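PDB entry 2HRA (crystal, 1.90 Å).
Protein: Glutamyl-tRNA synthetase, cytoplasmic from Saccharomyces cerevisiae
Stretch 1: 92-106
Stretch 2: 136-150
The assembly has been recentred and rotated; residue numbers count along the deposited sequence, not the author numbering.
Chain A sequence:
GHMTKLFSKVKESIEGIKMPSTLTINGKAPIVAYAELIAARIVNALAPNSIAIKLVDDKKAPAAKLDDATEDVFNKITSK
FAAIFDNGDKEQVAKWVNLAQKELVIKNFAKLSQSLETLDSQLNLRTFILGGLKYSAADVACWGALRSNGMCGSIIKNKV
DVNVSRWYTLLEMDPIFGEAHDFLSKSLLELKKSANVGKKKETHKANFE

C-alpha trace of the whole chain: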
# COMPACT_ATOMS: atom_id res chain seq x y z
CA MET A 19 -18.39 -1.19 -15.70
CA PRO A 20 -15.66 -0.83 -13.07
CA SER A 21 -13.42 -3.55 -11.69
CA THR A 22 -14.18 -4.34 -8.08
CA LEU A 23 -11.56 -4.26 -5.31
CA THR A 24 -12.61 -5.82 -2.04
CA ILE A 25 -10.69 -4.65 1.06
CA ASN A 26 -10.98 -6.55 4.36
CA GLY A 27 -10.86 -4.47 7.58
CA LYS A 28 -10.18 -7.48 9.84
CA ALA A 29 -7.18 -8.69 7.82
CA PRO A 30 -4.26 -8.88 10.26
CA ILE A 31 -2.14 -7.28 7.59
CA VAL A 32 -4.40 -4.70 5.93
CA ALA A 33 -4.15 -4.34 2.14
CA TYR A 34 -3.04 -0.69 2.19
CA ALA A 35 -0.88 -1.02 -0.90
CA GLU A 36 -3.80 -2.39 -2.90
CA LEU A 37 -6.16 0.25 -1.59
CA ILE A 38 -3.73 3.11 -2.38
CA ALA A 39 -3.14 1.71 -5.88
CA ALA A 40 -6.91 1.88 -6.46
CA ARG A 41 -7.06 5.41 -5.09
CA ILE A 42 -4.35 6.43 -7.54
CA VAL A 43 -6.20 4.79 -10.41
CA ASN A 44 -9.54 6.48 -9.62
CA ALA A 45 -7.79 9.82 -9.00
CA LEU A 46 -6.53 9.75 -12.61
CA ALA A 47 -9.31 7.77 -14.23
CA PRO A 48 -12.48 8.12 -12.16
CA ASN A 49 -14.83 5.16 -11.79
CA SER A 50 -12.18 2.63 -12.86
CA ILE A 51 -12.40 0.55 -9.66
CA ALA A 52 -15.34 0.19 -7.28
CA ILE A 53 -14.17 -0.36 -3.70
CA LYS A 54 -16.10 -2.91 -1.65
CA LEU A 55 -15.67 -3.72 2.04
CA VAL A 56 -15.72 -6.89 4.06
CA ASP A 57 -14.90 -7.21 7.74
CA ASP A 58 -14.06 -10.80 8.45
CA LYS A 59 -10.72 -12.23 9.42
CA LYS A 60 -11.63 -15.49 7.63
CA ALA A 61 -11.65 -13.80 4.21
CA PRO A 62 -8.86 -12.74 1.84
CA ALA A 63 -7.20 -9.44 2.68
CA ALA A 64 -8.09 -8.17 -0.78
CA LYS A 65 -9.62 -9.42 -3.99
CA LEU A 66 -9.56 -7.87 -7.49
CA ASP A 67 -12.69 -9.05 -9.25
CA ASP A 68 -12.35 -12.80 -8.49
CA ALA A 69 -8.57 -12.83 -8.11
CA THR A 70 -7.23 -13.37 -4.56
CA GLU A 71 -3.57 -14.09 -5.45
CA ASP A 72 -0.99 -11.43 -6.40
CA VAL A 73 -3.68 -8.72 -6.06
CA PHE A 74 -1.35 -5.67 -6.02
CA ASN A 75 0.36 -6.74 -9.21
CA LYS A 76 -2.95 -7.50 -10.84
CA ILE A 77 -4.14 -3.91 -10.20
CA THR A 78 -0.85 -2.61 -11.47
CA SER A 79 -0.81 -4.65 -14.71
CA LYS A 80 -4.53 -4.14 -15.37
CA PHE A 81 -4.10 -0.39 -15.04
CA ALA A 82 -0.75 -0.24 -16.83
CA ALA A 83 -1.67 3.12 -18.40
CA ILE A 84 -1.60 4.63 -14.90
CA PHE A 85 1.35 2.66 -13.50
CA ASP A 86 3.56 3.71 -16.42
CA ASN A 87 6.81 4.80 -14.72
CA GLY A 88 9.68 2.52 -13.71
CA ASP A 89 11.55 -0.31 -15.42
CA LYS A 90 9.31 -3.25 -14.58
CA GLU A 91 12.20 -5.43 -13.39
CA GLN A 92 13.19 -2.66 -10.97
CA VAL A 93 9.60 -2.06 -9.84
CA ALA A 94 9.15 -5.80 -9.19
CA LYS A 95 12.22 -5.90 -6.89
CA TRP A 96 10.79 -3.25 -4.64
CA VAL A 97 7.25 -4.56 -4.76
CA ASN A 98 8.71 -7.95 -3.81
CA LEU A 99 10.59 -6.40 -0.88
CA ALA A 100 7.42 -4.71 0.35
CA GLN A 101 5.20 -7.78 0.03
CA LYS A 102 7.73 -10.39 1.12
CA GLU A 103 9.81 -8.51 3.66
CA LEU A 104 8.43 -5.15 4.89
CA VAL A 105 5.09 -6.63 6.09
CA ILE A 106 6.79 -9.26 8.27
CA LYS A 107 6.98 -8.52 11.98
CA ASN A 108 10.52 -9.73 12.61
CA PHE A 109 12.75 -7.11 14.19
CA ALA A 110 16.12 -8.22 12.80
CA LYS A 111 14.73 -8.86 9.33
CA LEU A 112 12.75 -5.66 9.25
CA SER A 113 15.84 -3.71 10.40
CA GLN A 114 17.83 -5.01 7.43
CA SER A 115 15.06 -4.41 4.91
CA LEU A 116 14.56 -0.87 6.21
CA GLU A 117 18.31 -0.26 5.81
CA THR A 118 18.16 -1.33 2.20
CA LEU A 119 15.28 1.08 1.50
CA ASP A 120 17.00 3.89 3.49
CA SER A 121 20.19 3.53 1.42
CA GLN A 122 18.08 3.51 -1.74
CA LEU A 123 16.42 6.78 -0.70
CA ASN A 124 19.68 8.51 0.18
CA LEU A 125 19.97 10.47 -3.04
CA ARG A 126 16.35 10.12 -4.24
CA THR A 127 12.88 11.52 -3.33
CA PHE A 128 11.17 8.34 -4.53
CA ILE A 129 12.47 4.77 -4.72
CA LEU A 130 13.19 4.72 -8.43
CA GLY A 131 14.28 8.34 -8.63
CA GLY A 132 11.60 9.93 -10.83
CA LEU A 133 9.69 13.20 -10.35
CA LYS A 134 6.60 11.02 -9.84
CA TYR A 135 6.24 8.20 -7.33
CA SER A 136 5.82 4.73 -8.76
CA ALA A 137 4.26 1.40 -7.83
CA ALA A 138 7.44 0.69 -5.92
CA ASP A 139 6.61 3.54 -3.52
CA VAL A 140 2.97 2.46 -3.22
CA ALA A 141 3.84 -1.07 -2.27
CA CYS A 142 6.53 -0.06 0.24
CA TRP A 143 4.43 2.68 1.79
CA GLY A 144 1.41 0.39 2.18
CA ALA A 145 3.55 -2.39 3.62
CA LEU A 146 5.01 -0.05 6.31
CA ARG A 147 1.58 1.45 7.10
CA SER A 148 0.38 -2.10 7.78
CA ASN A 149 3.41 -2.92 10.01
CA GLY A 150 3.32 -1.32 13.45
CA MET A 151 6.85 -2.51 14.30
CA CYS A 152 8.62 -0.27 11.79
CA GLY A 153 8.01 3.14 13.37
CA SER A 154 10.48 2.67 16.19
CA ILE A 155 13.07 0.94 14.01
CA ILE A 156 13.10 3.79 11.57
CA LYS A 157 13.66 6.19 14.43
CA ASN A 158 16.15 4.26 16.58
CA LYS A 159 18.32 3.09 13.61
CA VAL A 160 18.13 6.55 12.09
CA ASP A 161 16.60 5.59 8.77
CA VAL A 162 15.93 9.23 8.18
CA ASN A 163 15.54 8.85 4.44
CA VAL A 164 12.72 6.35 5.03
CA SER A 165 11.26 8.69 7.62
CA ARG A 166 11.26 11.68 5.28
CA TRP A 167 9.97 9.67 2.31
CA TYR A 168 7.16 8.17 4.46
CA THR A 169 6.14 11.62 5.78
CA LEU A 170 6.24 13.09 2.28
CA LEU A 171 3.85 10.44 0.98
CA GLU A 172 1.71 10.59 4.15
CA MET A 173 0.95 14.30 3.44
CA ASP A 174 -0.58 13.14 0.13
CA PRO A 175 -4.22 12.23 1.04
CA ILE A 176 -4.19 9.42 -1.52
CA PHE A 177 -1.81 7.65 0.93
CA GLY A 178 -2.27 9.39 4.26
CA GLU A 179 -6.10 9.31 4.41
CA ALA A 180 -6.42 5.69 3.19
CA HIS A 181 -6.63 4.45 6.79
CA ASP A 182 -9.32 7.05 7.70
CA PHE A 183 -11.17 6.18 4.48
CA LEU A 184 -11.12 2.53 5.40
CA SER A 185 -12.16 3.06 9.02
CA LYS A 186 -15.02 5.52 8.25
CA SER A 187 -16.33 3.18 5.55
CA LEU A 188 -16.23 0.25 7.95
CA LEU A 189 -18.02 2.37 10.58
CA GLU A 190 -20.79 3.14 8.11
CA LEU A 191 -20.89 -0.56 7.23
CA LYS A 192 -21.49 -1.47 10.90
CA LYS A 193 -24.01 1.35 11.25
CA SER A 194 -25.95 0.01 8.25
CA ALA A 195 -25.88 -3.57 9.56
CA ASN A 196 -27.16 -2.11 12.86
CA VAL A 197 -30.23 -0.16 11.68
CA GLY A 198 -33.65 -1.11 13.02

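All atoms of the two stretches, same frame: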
# COMPACT_ATOMS: atom_id res chain seq x y z
N GLN A 92 12.84 -3.41 -12.17
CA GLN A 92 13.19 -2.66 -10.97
C GLN A 92 11.96 -2.43 -10.09
O GLN A 92 12.06 -2.51 -8.87
CB GLN A 92 13.93 -1.35 -11.30
CG GLN A 92 15.44 -1.54 -11.55
CD GLN A 92 16.19 -1.97 -10.30
OE1 GLN A 92 16.67 -3.09 -10.20
NE2 GLN A 92 16.25 -1.09 -9.31
N VAL A 93 10.79 -2.18 -10.67
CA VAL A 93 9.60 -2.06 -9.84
C VAL A 93 9.30 -3.37 -9.10
O VAL A 93 9.01 -3.37 -7.89
CB VAL A 93 8.38 -1.61 -10.65
CG1 VAL A 93 7.11 -1.82 -9.83
CG2 VAL A 93 8.55 -0.16 -11.06
N ALA A 94 9.38 -4.49 -9.82
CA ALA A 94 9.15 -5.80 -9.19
C ALA A 94 10.05 -6.08 -8.00
O ALA A 94 9.60 -6.67 -7.04
CB ALA A 94 9.29 -6.91 -10.21
N LYS A 95 11.32 -5.69 -8.05
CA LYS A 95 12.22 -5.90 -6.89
C LYS A 95 11.70 -5.23 -5.64
O LYS A 95 11.83 -5.76 -4.53
CB LYS A 95 13.60 -5.31 -7.13
CG LYS A 95 14.42 -5.93 -8.24
CD LYS A 95 15.91 -5.58 -8.11
CE LYS A 95 16.22 -4.22 -7.39
NZ LYS A 95 16.51 -4.33 -5.90
N TRP A 96 11.17 -4.03 -5.79
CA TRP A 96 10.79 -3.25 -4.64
C TRP A 96 9.40 -3.64 -4.19
O TRP A 96 9.11 -3.62 -3.03
CB TRP A 96 10.92 -1.75 -4.93
CG TRP A 96 12.34 -1.36 -5.04
CD1 TRP A 96 13.06 -1.15 -6.18
CD2 TRP A 96 13.25 -1.17 -3.94
NE1 TRP A 96 14.37 -0.85 -5.86
CE2 TRP A 96 14.50 -0.85 -4.49
CE3 TRP A 96 13.13 -1.24 -2.55
CZ2 TRP A 96 15.63 -0.61 -3.70
CZ3 TRP A 96 14.23 -1.00 -1.77
CH2 TRP A 96 15.47 -0.69 -2.34
N VAL A 97 8.54 -3.98 -5.12
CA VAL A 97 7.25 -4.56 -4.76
C VAL A 97 7.43 -5.88 -4.05
O VAL A 97 6.74 -6.15 -3.08
CB VAL A 97 6.40 -4.76 -5.99
CG1 VAL A 97 5.14 -5.52 -5.60
CG2 VAL A 97 6.08 -3.38 -6.60
N ASN A 98 8.36 -6.71 -4.51
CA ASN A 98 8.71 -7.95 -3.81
C ASN A 98 9.20 -7.69 -2.39
O ASN A 98 8.78 -8.37 -1.44
CB ASN A 98 9.78 -8.72 -4.58
CG ASN A 98 9.25 -9.33 -5.87
OD1 ASN A 98 8.04 -9.58 -6.01
ND2 ASN A 98 10.14 -9.60 -6.81
N LEU A 99 10.10 -6.73 -2.22
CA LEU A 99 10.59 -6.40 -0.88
C LEU A 99 9.45 -5.99 0.05
O LEU A 99 9.39 -6.41 1.21
CB LEU A 99 11.62 -5.25 -0.93
CG LEU A 99 12.22 -4.92 0.46
CD1 LEU A 99 13.13 -6.04 0.95
CD2 LEU A 99 12.94 -3.58 0.46
N ALA A 100 8.53 -5.17 -0.45
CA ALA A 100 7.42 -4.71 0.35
C ALA A 100 6.53 -5.89 0.76
O ALA A 100 6.16 -6.03 1.91
CB ALA A 100 6.59 -3.64 -0.45
N GLN A 101 6.22 -6.75 -0.19
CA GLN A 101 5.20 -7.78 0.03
C GLN A 101 5.77 -8.99 0.71
O GLN A 101 5.05 -9.69 1.39
CB GLN A 101 4.53 -8.19 -1.30
CG GLN A 101 3.81 -7.04 -2.00
CD GLN A 101 2.82 -7.48 -3.09
OE1 GLN A 101 3.19 -7.88 -4.20
NE2 GLN A 101 1.54 -7.32 -2.79
N LYS A 102 7.06 -9.23 0.53
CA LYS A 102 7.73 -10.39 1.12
C LYS A 102 8.49 -10.08 2.39
O LYS A 102 8.69 -10.96 3.21
CB LYS A 102 8.68 -11.03 0.12
CG LYS A 102 7.99 -11.64 -1.06
CD LYS A 102 8.98 -11.98 -2.15
CE LYS A 102 8.25 -12.43 -3.43
NZ LYS A 102 9.15 -13.25 -4.28
N GLU A 103 8.94 -8.83 2.55
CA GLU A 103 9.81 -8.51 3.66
C GLU A 103 9.29 -7.39 4.57
O GLU A 103 9.30 -7.57 5.78
CB GLU A 103 11.22 -8.22 3.16
CG GLU A 103 11.65 -9.17 2.05
CD GLU A 103 13.08 -9.58 2.17
OE1 GLU A 103 13.93 -8.67 2.14
OE2 GLU A 103 13.35 -10.81 2.29
N LEU A 104 8.83 -6.27 4.03
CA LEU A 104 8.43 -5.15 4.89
C LEU A 104 7.15 -5.36 5.70
O LEU A 104 6.93 -4.66 6.70
CB LEU A 104 8.34 -3.83 4.10
CG LEU A 104 9.62 -3.29 3.44
CD1 LEU A 104 9.30 -2.07 2.62
CD2 LEU A 104 10.70 -2.97 4.49
N VAL A 105 6.32 -6.33 5.31
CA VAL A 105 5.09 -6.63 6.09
C VAL A 105 5.32 -7.57 7.29
O VAL A 105 4.45 -7.69 8.18
CB VAL A 105 3.98 -7.25 5.21
CG1 VAL A 105 3.48 -6.21 4.23
CG2 VAL A 105 4.46 -8.52 4.54
N ILE A 106 6.47 -8.22 7.30
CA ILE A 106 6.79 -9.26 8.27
C ILE A 106 7.30 -8.65 9.56
O ILE A 106 8.26 -7.87 9.55
CB ILE A 106 7.85 -10.23 7.70
CG1 ILE A 106 7.31 -10.92 6.45
CG2 ILE A 106 8.23 -11.31 8.72
CD1 ILE A 106 8.16 -12.08 5.96
N SER A 136 6.18 5.90 -7.96
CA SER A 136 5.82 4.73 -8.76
C SER A 136 5.16 3.68 -7.87
O SER A 136 5.00 3.85 -6.66
CB SER A 136 7.09 4.14 -9.40
OG SER A 136 7.87 3.51 -8.39
N ALA A 137 4.82 2.57 -8.50
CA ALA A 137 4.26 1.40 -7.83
C ALA A 137 5.19 0.90 -6.76
O ALA A 137 4.74 0.31 -5.77
CB ALA A 137 3.96 0.26 -8.88
N ALA A 138 6.49 1.09 -6.95
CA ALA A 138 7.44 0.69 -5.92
C ALA A 138 7.13 1.41 -4.59
O ALA A 138 7.13 0.82 -3.50
CB ALA A 138 8.89 0.97 -6.41
N ASP A 139 6.90 2.72 -4.68
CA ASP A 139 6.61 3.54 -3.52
C ASP A 139 5.29 3.12 -2.89
O ASP A 139 5.15 3.10 -1.68
CB ASP A 139 6.56 5.03 -3.92
CG ASP A 139 7.87 5.52 -4.48
OD1 ASP A 139 7.97 5.64 -5.73
OD2 ASP A 139 8.80 5.77 -3.68
N VAL A 140 4.31 2.78 -3.72
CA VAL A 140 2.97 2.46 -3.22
C VAL A 140 3.02 1.18 -2.41
O VAL A 140 2.47 1.09 -1.31
CB VAL A 140 1.96 2.34 -4.40
CG1 VAL A 140 0.62 1.86 -3.95
CG2 VAL A 140 1.84 3.70 -5.12
N ALA A 141 3.72 0.20 -2.94
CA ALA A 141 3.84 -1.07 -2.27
C ALA A 141 4.62 -0.94 -0.97
O ALA A 141 4.21 -1.53 0.05
CB ALA A 141 4.48 -2.10 -3.21
N CYS A 142 5.73 -0.19 -0.97
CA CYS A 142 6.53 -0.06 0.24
C CYS A 142 5.85 0.79 1.27
O CYS A 142 5.92 0.49 2.48
CB CYS A 142 7.95 0.43 -0.07
SG CYS A 142 8.96 -0.74 -1.02
N TRP A 143 5.14 1.83 0.84
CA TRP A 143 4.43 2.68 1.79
C TRP A 143 3.29 1.92 2.47
O TRP A 143 3.16 1.95 3.70
CB TRP A 143 3.88 3.93 1.15
CG TRP A 143 3.55 5.00 2.18
CD1 TRP A 143 4.35 6.01 2.54
CD2 TRP A 143 2.31 5.18 2.92
NE1 TRP A 143 3.72 6.80 3.47
CE2 TRP A 143 2.48 6.30 3.73
CE3 TRP A 143 1.10 4.46 3.00
CZ2 TRP A 143 1.48 6.76 4.61
CZ3 TRP A 143 0.12 4.91 3.85
CH2 TRP A 143 0.31 6.06 4.63
N GLY A 144 2.49 1.24 1.67
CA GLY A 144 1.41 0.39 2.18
C GLY A 144 1.89 -0.67 3.13
O GLY A 144 1.34 -0.85 4.22
N ALA A 145 2.96 -1.36 2.76
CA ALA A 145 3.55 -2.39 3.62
C ALA A 145 3.92 -1.79 4.99
O ALA A 145 3.60 -2.37 6.04
CB ALA A 145 4.78 -3.02 2.94
N LEU A 146 4.59 -0.64 5.01
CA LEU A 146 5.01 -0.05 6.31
C LEU A 146 3.83 0.50 7.12
O LEU A 146 3.81 0.40 8.37
CB LEU A 146 6.11 1.03 6.10
CG LEU A 146 7.43 0.53 5.47
CD1 LEU A 146 8.33 1.73 5.14
CD2 LEU A 146 8.17 -0.45 6.36
N ARG A 147 2.82 1.02 6.44
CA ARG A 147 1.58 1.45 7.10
C ARG A 147 0.95 0.26 7.82
O ARG A 147 0.42 0.41 8.91
CB ARG A 147 0.57 2.04 6.10
CG ARG A 147 -0.73 2.61 6.71
CD ARG A 147 -0.40 3.58 7.85
NE ARG A 147 -1.57 4.08 8.56
CZ ARG A 147 -2.12 3.49 9.61
NH1 ARG A 147 -1.64 2.35 10.10
NH2 ARG A 147 -3.17 4.05 10.16
N SER A 148 1.02 -0.90 7.20
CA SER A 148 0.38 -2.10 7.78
C SER A 148 1.18 -2.63 8.98
O SER A 148 0.64 -3.34 9.83
CB SER A 148 0.22 -3.19 6.71
OG SER A 148 1.40 -4.01 6.63
N ASN A 149 2.48 -2.30 9.05
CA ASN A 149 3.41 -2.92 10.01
C ASN A 149 3.80 -1.98 11.14
O ASN A 149 4.69 -1.14 10.97
CB ASN A 149 4.67 -3.36 9.29
CG ASN A 149 5.56 -4.24 10.11
OD1 ASN A 149 6.34 -5.00 9.55
ND2 ASN A 149 5.46 -4.16 11.45
N GLY A 150 3.16 -2.18 12.29
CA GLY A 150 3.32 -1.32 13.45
C GLY A 150 4.71 -1.34 14.08
O GLY A 150 5.06 -0.43 14.81
O HOH W 1 2.59 -5.87 8.70

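Ala-100 lies at the centre of the contact, its CB 3.8 Å from Ala-141 CB, 3.8 Å from Cys-142 SG and 3.9 Å from Ala-145 CB. Because these side chains are small, the backbones come close: Ala-100 CA and Cys-142 CA are the nearest pair in register at 4.7 Å, and Ala-100 CB reaches Ala-141 O at 3.2 Å. The helices run nearly parallel, their N-to-C directions differing by 10° and their axes approaching to 8.1 Å.

Toward the N-terminal ends, Val-97 CG2 packs on Ala-141 CB (4.0 Å) and Val-93 CG1 on Ala-137 CB (3.9 Å). Trp-96 CB meets Ala-138 CB at 3.7 Å, while the indole leads away from the second helix. That helix is capped by Ser-136, whose OG accepts a hydrogen bond from Ala-138 N (3.1 Å).

In the other direction, a wider pi-type turn spans 100–104, with Leu-104 N bonded to Leu-99 O (2.9 Å). Leu-104 CD1 packs against Cys-142 SG (3.9 Å) and its CD2 against Leu-146 CD2 (4.0 Å); Val-105 CG1 covers Ala-145 CB (3.7 Å).

Polar groups gather beyond this apolar seam. Ser-148 OG donates to Ala-145 O (2.8 Å) within its own helix, and a water bridges the stretches, donating to Val-105 O (2.7 Å) and Ser-148 OG (3.0 Å).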